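Local coordinates for halotolerant alpha-type carbonic anhydrase (dCA II) (Dunaliella salina, PDB 1Y7W), which catalyses the reversible hydration of carbon dioxide to bicarbonate, as a zinc-dependent alpha-type carbonic anhydrase that tolerates high salt, at residues 23-26 and 31-34; 138-143 and 244-249. All blocks are in the same frame, centred on the assembly; numbering follows the deposited sequence. Where two conformers were deposited one is given.

Contact 1. Residues 23-26 and 31-34; sequences YDYM and DWPG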
ATOM      1  N   TYR A  23      13.389  13.515  -1.435  1.00 29.64           N
ATOM      2  CA  TYR A  23      14.055  12.268  -1.085  1.00 26.47           C
ATOM      3  C   TYR A  23      14.059  11.227  -2.211  1.00 23.24           C
ATOM      4  O   TYR A  23      13.350  11.368  -3.188  1.00 23.07           O
ATOM      5  CB  TYR A  23      13.350  11.680   0.145  1.00 25.08           C
ATOM      6  CG  TYR A  23      11.943  11.241  -0.158  1.00 26.58           C
ATOM      7  CD1 TYR A  23      11.684   9.958  -0.637  1.00 25.94           C
ATOM      8  CD2 TYR A  23      10.858  12.140  -0.043  1.00 27.24           C
ATOM      9  CE1 TYR A  23      10.396   9.581  -0.996  1.00 27.27           C
ATOM     10  CE2 TYR A  23       9.581  11.773  -0.396  1.00 26.65           C
ATOM     11  CZ  TYR A  23       9.354  10.488  -0.873  1.00 29.20           C
ATOM     12  OH  TYR A  23       8.115  10.072  -1.239  1.00 27.28           O
ATOM     13  N   ASP A  24      14.851  10.165  -2.052  1.00 22.45           N
ATOM     14  CA  ASP A  24      14.866   9.111  -3.057  1.00 20.68           C
ATOM     15  C   ASP A  24      15.114   7.776  -2.338  1.00 18.87           C
ATOM     16  O   ASP A  24      15.225   7.726  -1.109  1.00 17.51           O
ATOM     17  CB  ASP A  24      15.932   9.349  -4.123  1.00 21.79           C
ATOM     18  CG  ASP A  24      17.339   9.358  -3.568  1.00 24.40           C
ATOM     19  OD1 ASP A  24      17.752   8.442  -2.821  1.00 22.14           O
ATOM     20  OD2 ASP A  24      18.056  10.323  -3.901  1.00 26.17           O
ATOM     21  N   TYR A  25      15.152   6.712  -3.121  1.00 17.63           N
ATOM     22  CA  TYR A  25      15.312   5.368  -2.577  1.00 17.45           C
ATOM     23  C   TYR A  25      16.673   4.770  -2.747  1.00 19.58           C
ATOM     24  O   TYR A  25      16.863   3.546  -2.545  1.00 16.46           O
ATOM     25  CB  TYR A  25      14.279   4.428  -3.200  1.00 17.15           C
ATOM     26  CG  TYR A  25      12.891   4.726  -2.694  1.00 17.78           C
ATOM     27  CD1 TYR A  25      12.058   5.641  -3.359  1.00 18.62           C
ATOM     28  CD2 TYR A  25      12.394   4.061  -1.581  1.00 16.33           C
ATOM     29  CE1 TYR A  25      10.733   5.861  -2.915  1.00 19.35           C
ATOM     30  CE2 TYR A  25      11.076   4.275  -1.128  1.00 18.55           C
ATOM     31  CZ  TYR A  25      10.262   5.158  -1.799  1.00 19.49           C
ATOM     32  OH  TYR A  25       8.932   5.272  -1.389  1.00 23.57           O
ATOM     33  N   MET A  26      17.654   5.602  -3.084  0.50 18.60           N
ATOM     34  CA  MET A  26      18.987   5.054  -3.268  0.50 21.17           C
ATOM     35  C   MET A  26      19.498   4.318  -2.035  0.50 20.45           C
ATOM     36  O   MET A  26      20.169   3.305  -2.163  0.50 20.35           O
ATOM     37  CB  MET A  26      19.972   6.139  -3.701  0.50 21.97           C
ATOM     38  CG  MET A  26      21.336   5.565  -4.048  0.50 26.94           C
ATOM     39  SD  MET A  26      22.561   6.798  -4.525  0.50 30.32           S
ATOM     40  CE  MET A  26      23.531   6.919  -2.878  0.50 28.17           C
ATOM     41  N   ASP A  31      19.058   7.233   4.815  1.00 16.29           N
ATOM     42  CA  ASP A  31      19.436   8.665   4.895  1.00 17.86           C
ATOM     43  C   ASP A  31      18.337   9.645   5.316  1.00 17.90           C
ATOM     44  O   ASP A  31      18.638  10.781   5.752  1.00 19.00           O
ATOM     45  CB  ASP A  31      20.002   9.169   3.540  1.00 16.21           C
ATOM     46  CG  ASP A  31      19.083   8.920   2.353  1.00 18.41           C
ATOM     47  OD1 ASP A  31      18.272   7.970   2.343  1.00 18.65           O
ATOM     48  OD2 ASP A  31      19.188   9.697   1.384  1.00 22.85           O
ATOM     49  N   TRP A  32      17.093   9.208   5.212  1.00 18.02           N
ATOM     50  CA  TRP A  32      15.948  10.093   5.502  1.00 18.50           C
ATOM     51  C   TRP A  32      15.918  10.785   6.864  1.00 18.94           C
ATOM     52  O   TRP A  32      15.669  11.999   6.919  1.00 19.68           O
ATOM     53  CB  TRP A  32      14.606   9.345   5.352  1.00 15.07           C
ATOM     54  CG  TRP A  32      14.285   8.949   3.942  1.00 15.64           C
ATOM     55  CD1 TRP A  32      14.986   9.238   2.808  1.00 16.09           C
ATOM     56  CD2 TRP A  32      13.236   8.076   3.558  1.00 16.77           C
ATOM     57  NE1 TRP A  32      14.437   8.574   1.715  1.00 18.04           N
ATOM     58  CE2 TRP A  32      13.372   7.838   2.157  1.00 17.63           C
ATOM     59  CE3 TRP A  32      12.207   7.441   4.267  1.00 16.49           C
ATOM     60  CZ2 TRP A  32      12.518   6.995   1.460  1.00 17.56           C
ATOM     61  CZ3 TRP A  32      11.355   6.596   3.566  1.00 15.19           C
ATOM     62  CH2 TRP A  32      11.520   6.388   2.177  1.00 16.68           C
ATOM     63  N   PRO A  33      16.148  10.040   7.957  1.00 18.32           N
ATOM     64  CA  PRO A  33      16.127  10.653   9.290  1.00 20.49           C
ATOM     65  C   PRO A  33      17.201  11.747   9.502  1.00 22.52           C
ATOM     66  O   PRO A  33      17.068  12.636  10.369  1.00 23.83           O
ATOM     67  CB  PRO A  33      16.357   9.476  10.215  1.00 19.90           C
ATOM     68  CG  PRO A  33      15.884   8.248   9.405  1.00 21.00           C
ATOM     69  CD  PRO A  33      16.409   8.591   8.040  1.00 18.51           C
ATOM     70  N   GLY A  34      18.275  11.680   8.726  1.00 22.49           N
ATOM     71  CA  GLY A  34      19.353  12.636   8.886  1.00 24.51           C
ATOM     72  C   GLY A  34      19.333  13.814   7.936  1.00 25.26           C
ATOM     73  O   GLY A  34      20.153  14.744   8.098  1.00 27.83           O
TER
HETATM   74  O   HOH W   1      17.197   6.484   0.324  1.00 17.51           O
HETATM   75  O   HOH W   2      16.803  10.581   0.145  1.00 20.50           O
HETATM   76  O   HOH W   3      19.723   8.393  -0.948  1.00 24.16           O
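Trp32 touches Tyr23, Asp24 and Tyr25; just before it, Asp31 reaches Asp24 through three ordered waters. Water 1 joins Asp31 OD1 to the carbonyl O of Asp24, water 2 joins Asp31 OD2 to the backbone N of Asp24, and water 3 links Asp31 OD2 with Asp24 OD1. The two carboxylates come within 4.6 Å (Asp24 OD1 to Asp31 OD2), so the interposed waters probably soften the like-charge pairing. Asp24 OD1 also accepts from the backbone N of Met26 at 2.9 Å, closing an Asx turn.

Trp32 carries the direct contact. Its indole N-H bonds to Asp24 O (NE1 to O 3.1 Å, 151° at the hydrogen), and the oxygen lies close to the ring plane. The six-membered ring then meets two tyrosines, completing an aromatic cluster. Its CZ2 lies 3.7 Å from Tyr23 CD1, the two planes meeting at an oblique 71°; a chi1 of 67° sets the Tyr23 ring between its own backbone N and carbonyl carbon, with CB beside NE1. Toward Tyr25 the indole presents its edge to the ring face, an offset edge-to-face pair with CH2 3.9 Å from Tyr25 CE2.

Both segments belong to the irregular N-terminal chain before strand 36-37, packed against other loops: Trp32 touches Pro234, Tyr25 touches Thr233, and Asp271 accepts from Tyr25 N.

Contact 2. Residues 138-143 and 244-249; sequences HTINGI and VFTTPR
His138 receives Val244 over the face of its imidazole. CG2 of Val244 stands 3.7 Å from the ring centroid and only 6° off the ring normal, a nearly centred CH-pi contact. The distances to the individual ring atoms confirm the centring: CG2 is 3.8 Å from His138 NE2 and 4.0 Å from His138 CG. With chi1 at -177°, Val244 puts CG1 opposite its backbone N and leaves CG2 as the branch that reaches the ring. The imidazole is also held by its nitrogens, ND1 bonding to Glu148 and NE2 to Tyr227. Trading the histidine for an alanine would probably leave Glu148 and Tyr227 without this shared partner and open a gap against the Val244 methyl.

Two residues on, Ile140 points the same way, its CB directed at the 244-249 segment. From CB the chain runs through CG1, which chi1 of -60° sets beside the backbone N; the extended CG1-CD1 bond then carries CD1 on toward Thr246. This terminal methyl does the touching, meeting Thr246 CA and Thr246 O, both at 4.0 Å from Ile140 CD1, with the carbonyl O of Phe245 a little farther at 4.3 Å, while Thr246 CG2 lies 4.4 Å from Ile140 CD1. No hydrogen bond joins the segments. Past Ile140 the chain reverses in a type I' turn, closed by Ile140 N to Ile143 O and Ile143 N to Ile140 O.

The contact is buried. Strand 139-140 pairs in parallel with 55-56 and packs by side chains on strand 240-251, which lies between 166-175 and 224-229 in the large mixed sheet; His138 additionally touches Met172 of 166-175.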
ATOM      1  N   HIS A 138       7.434  -4.569   3.481  1.00 14.96           N
ATOM      2  CA  HIS A 138       7.426  -5.549   4.582  1.00 16.90           C
ATOM      3  C   HIS A 138       8.078  -6.857   4.102  1.00 16.99           C
ATOM      4  O   HIS A 138       8.153  -7.084   2.885  1.00 17.00           O
ATOM      5  CB  HIS A 138       6.015  -5.937   5.024  1.00 15.26           C
ATOM      6  CG  HIS A 138       5.293  -4.825   5.701  1.00 16.87           C
ATOM      7  ND1 HIS A 138       4.645  -3.828   4.990  1.00 15.75           N
ATOM      8  CD2 HIS A 138       5.191  -4.493   7.015  1.00 16.70           C
ATOM      9  CE1 HIS A 138       4.182  -2.926   5.844  1.00 15.41           C
ATOM     10  NE2 HIS A 138       4.500  -3.299   7.070  1.00 16.83           N
ATOM     11  N   THR A 139       8.588  -7.643   5.057  1.00 17.01           N
ATOM     12  CA  THR A 139       9.092  -8.981   4.751  1.00 17.91           C
ATOM     13  C   THR A 139       8.247  -9.903   5.641  1.00 19.76           C
ATOM     14  O   THR A 139       7.662  -9.445   6.634  1.00 19.45           O
ATOM     15  CB  THR A 139      10.601  -9.179   5.097  1.00 18.61           C
ATOM     16  OG1 THR A 139      10.857  -8.773   6.440  1.00 19.94           O
ATOM     17  CG2 THR A 139      11.488  -8.430   4.125  1.00 17.25           C
ATOM     18  N   ILE A 140       8.145 -11.191   5.276  1.00 19.27           N
ATOM     19  CA  ILE A 140       7.409 -12.192   6.034  1.00 21.07           C
ATOM     20  C   ILE A 140       8.451 -13.294   6.307  1.00 22.32           C
ATOM     21  O   ILE A 140       9.038 -13.868   5.378  1.00 20.80           O
ATOM     22  CB  ILE A 140       6.206 -12.762   5.227  1.00 20.93           C
ATOM     23  CG1 ILE A 140       5.241 -11.611   4.859  1.00 22.27           C
ATOM     24  CG2 ILE A 140       5.413 -13.719   6.099  1.00 22.37           C
ATOM     25  CD1 ILE A 140       4.022 -12.103   4.013  1.00 21.12           C
ATOM     26  N   ASN A 141       8.679 -13.549   7.586  1.00 22.32           N
ATOM     27  CA  ASN A 141       9.734 -14.459   8.022  1.00 24.25           C
ATOM     28  C   ASN A 141      11.072 -14.158   7.330  1.00 24.33           C
ATOM     29  O   ASN A 141      11.820 -15.052   6.923  1.00 24.63           O
ATOM     30  CB  ASN A 141       9.266 -15.923   7.871  1.00 24.24           C
ATOM     31  CG  ASN A 141       8.038 -16.170   8.683  1.00 24.32           C
ATOM     32  OD1 ASN A 141       8.005 -15.809   9.846  1.00 28.01           O
ATOM     33  ND2 ASN A 141       7.005 -16.727   8.076  1.00 26.59           N
ATOM     34  N   GLY A 142      11.412 -12.868   7.234  1.00 22.09           N
ATOM     35  CA  GLY A 142      12.676 -12.492   6.603  1.00 23.69           C
ATOM     36  C   GLY A 142      12.757 -12.508   5.088  1.00 22.59           C
ATOM     37  O   GLY A 142      13.802 -12.214   4.522  1.00 24.19           O
ATOM     38  N   ILE A 143      11.663 -12.880   4.428  1.00 20.87           N
ATOM     39  CA  ILE A 143      11.637 -12.965   2.978  1.00 21.27           C
ATOM     40  C   ILE A 143      10.924 -11.799   2.312  1.00 19.91           C
ATOM     41  O   ILE A 143       9.849 -11.447   2.772  1.00 19.00           O
ATOM     42  CB  ILE A 143      10.892 -14.251   2.598  1.00 22.33           C
ATOM     43  CG1 ILE A 143      11.624 -15.435   3.215  1.00 23.15           C
ATOM     44  CG2 ILE A 143      10.688 -14.390   1.070  1.00 20.80           C
ATOM     45  CD1 ILE A 143      13.030 -15.493   2.793  1.00 28.24           C
ATOM     46  N   VAL A 244      -1.204  -6.344   7.074  1.00 16.68           N
ATOM     47  CA  VAL A 244      -0.406  -6.992   6.041  1.00 18.61           C
ATOM     48  C   VAL A 244      -0.870  -8.446   5.828  1.00 17.65           C
ATOM     49  O   VAL A 244      -0.669  -9.278   6.701  1.00 16.49           O
ATOM     50  CB  VAL A 244       1.079  -6.948   6.439  1.00 18.22           C
ATOM     51  CG1 VAL A 244       1.922  -7.549   5.339  1.00 19.95           C
ATOM     52  CG2 VAL A 244       1.485  -5.506   6.677  1.00 18.13           C
ATOM     53  N   PHE A 245      -1.549  -8.717   4.704  1.00 16.96           N
ATOM     54  CA  PHE A 245      -2.041 -10.062   4.397  1.00 18.32           C
ATOM     55  C   PHE A 245      -0.875 -10.974   4.144  1.00 18.17           C
ATOM     56  O   PHE A 245      -0.027 -10.651   3.375  1.00 17.11           O
ATOM     57  CB  PHE A 245      -2.982  -9.990   3.195  1.00 19.56           C
ATOM     58  CG  PHE A 245      -4.274  -9.351   3.563  1.00 22.40           C
ATOM     59  CD1 PHE A 245      -5.405 -10.136   3.793  1.00 24.44           C
ATOM     60  CD2 PHE A 245      -4.319  -7.979   3.871  1.00 24.24           C
ATOM     61  CE1 PHE A 245      -6.598  -9.575   4.328  1.00 24.32           C
ATOM     62  CE2 PHE A 245      -5.485  -7.387   4.410  1.00 25.10           C
ATOM     63  CZ  PHE A 245      -6.637  -8.197   4.632  1.00 26.96           C
ATOM     64  N   THR A 246      -0.906 -12.149   4.749  1.00 19.14           N
ATOM     65  CA  THR A 246       0.210 -13.070   4.634  1.00 21.32           C
ATOM     66  C   THR A 246       0.146 -14.094   3.495  1.00 21.84           C
ATOM     67  O   THR A 246       1.115 -14.762   3.260  1.00 22.83           O
ATOM     68  CB  THR A 246       0.443 -13.728   6.037  1.00 21.11           C
ATOM     69  OG1 THR A 246      -0.769 -14.311   6.507  1.00 21.65           O
ATOM     70  CG2 THR A 246       0.875 -12.642   7.036  1.00 23.24           C
ATOM     71  N   THR A 247      -0.969 -14.196   2.782  1.00 20.57           N
ATOM     72  CA  THR A 247      -1.061 -15.085   1.638  1.00 22.27           C
ATOM     73  C   THR A 247      -0.863 -14.204   0.422  1.00 21.20           C
ATOM     74  O   THR A 247      -1.630 -13.260   0.180  1.00 20.03           O
ATOM     75  CB  THR A 247      -2.442 -15.711   1.534  1.00 24.63           C
ATOM     76  OG1 THR A 247      -2.736 -16.405   2.755  1.00 25.22           O
ATOM     77  CG2 THR A 247      -2.498 -16.649   0.341  1.00 24.94           C
ATOM     78  N   PRO A 248       0.171 -14.490  -0.369  1.00 20.59           N
ATOM     79  CA  PRO A 248       0.396 -13.652  -1.548  1.00 19.54           C
ATOM     80  C   PRO A 248      -0.407 -13.967  -2.798  1.00 20.18           C
ATOM     81  O   PRO A 248      -1.014 -15.040  -2.930  1.00 20.47           O
ATOM     82  CB  PRO A 248       1.903 -13.812  -1.824  1.00 18.46           C
ATOM     83  CG  PRO A 248       2.226 -15.186  -1.276  1.00 21.91           C
ATOM     84  CD  PRO A 248       1.237 -15.505  -0.170  1.00 21.36           C
ATOM     85  N   ARG A 249      -0.488 -12.967  -3.664  1.00 19.62           N
ATOM     86  CA  ARG A 249      -1.040 -13.166  -5.006  1.00 20.12           C
ATOM     87  C   ARG A 249       0.182 -13.613  -5.827  1.00 20.34           C
ATOM     88  O   ARG A 249       1.236 -13.872  -5.232  1.00 22.63           O
ATOM     89  CB  ARG A 249      -1.575 -11.855  -5.559  1.00 19.29           C
ATOM     90  CG  ARG A 249      -3.060 -11.700  -5.195  1.00 20.92           C
ATOM     91  CD  ARG A 249      -3.604 -10.378  -5.740  1.00 25.07           C
ATOM     92  NE  ARG A 249      -5.041 -10.319  -5.506  1.00 27.37           N
ATOM     93  CZ  ARG A 249      -5.957 -10.827  -6.325  1.00 30.69           C
ATOM     94  NH1 ARG A 249      -7.250 -10.724  -5.987  1.00 30.93           N
ATOM     95  NH2 ARG A 249      -5.602 -11.388  -7.496  1.00 28.42           N
TER

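Overall arrangement
The contacts follow one another along the chain, contact 1 closing in the N-terminal region before contact 2 opens. Their centres are 24 Å apart and their nearest atoms about 11 Å, so they do not touch. Contact 1 is local, with four residues between its segments, and lies about 19 Å from the centre of the chain; contact 2 joins segments 101 residues apart and brings a short strand onto the central mixed sheet. Neither supplies a zinc ligand, those being His130, His132 and His150, yet the side chains of Tyr25 and His138 come to about 7 and 8 Å from the metal. The zinc site thus has neighbours both in the N-terminal loop and just before strand 139-140.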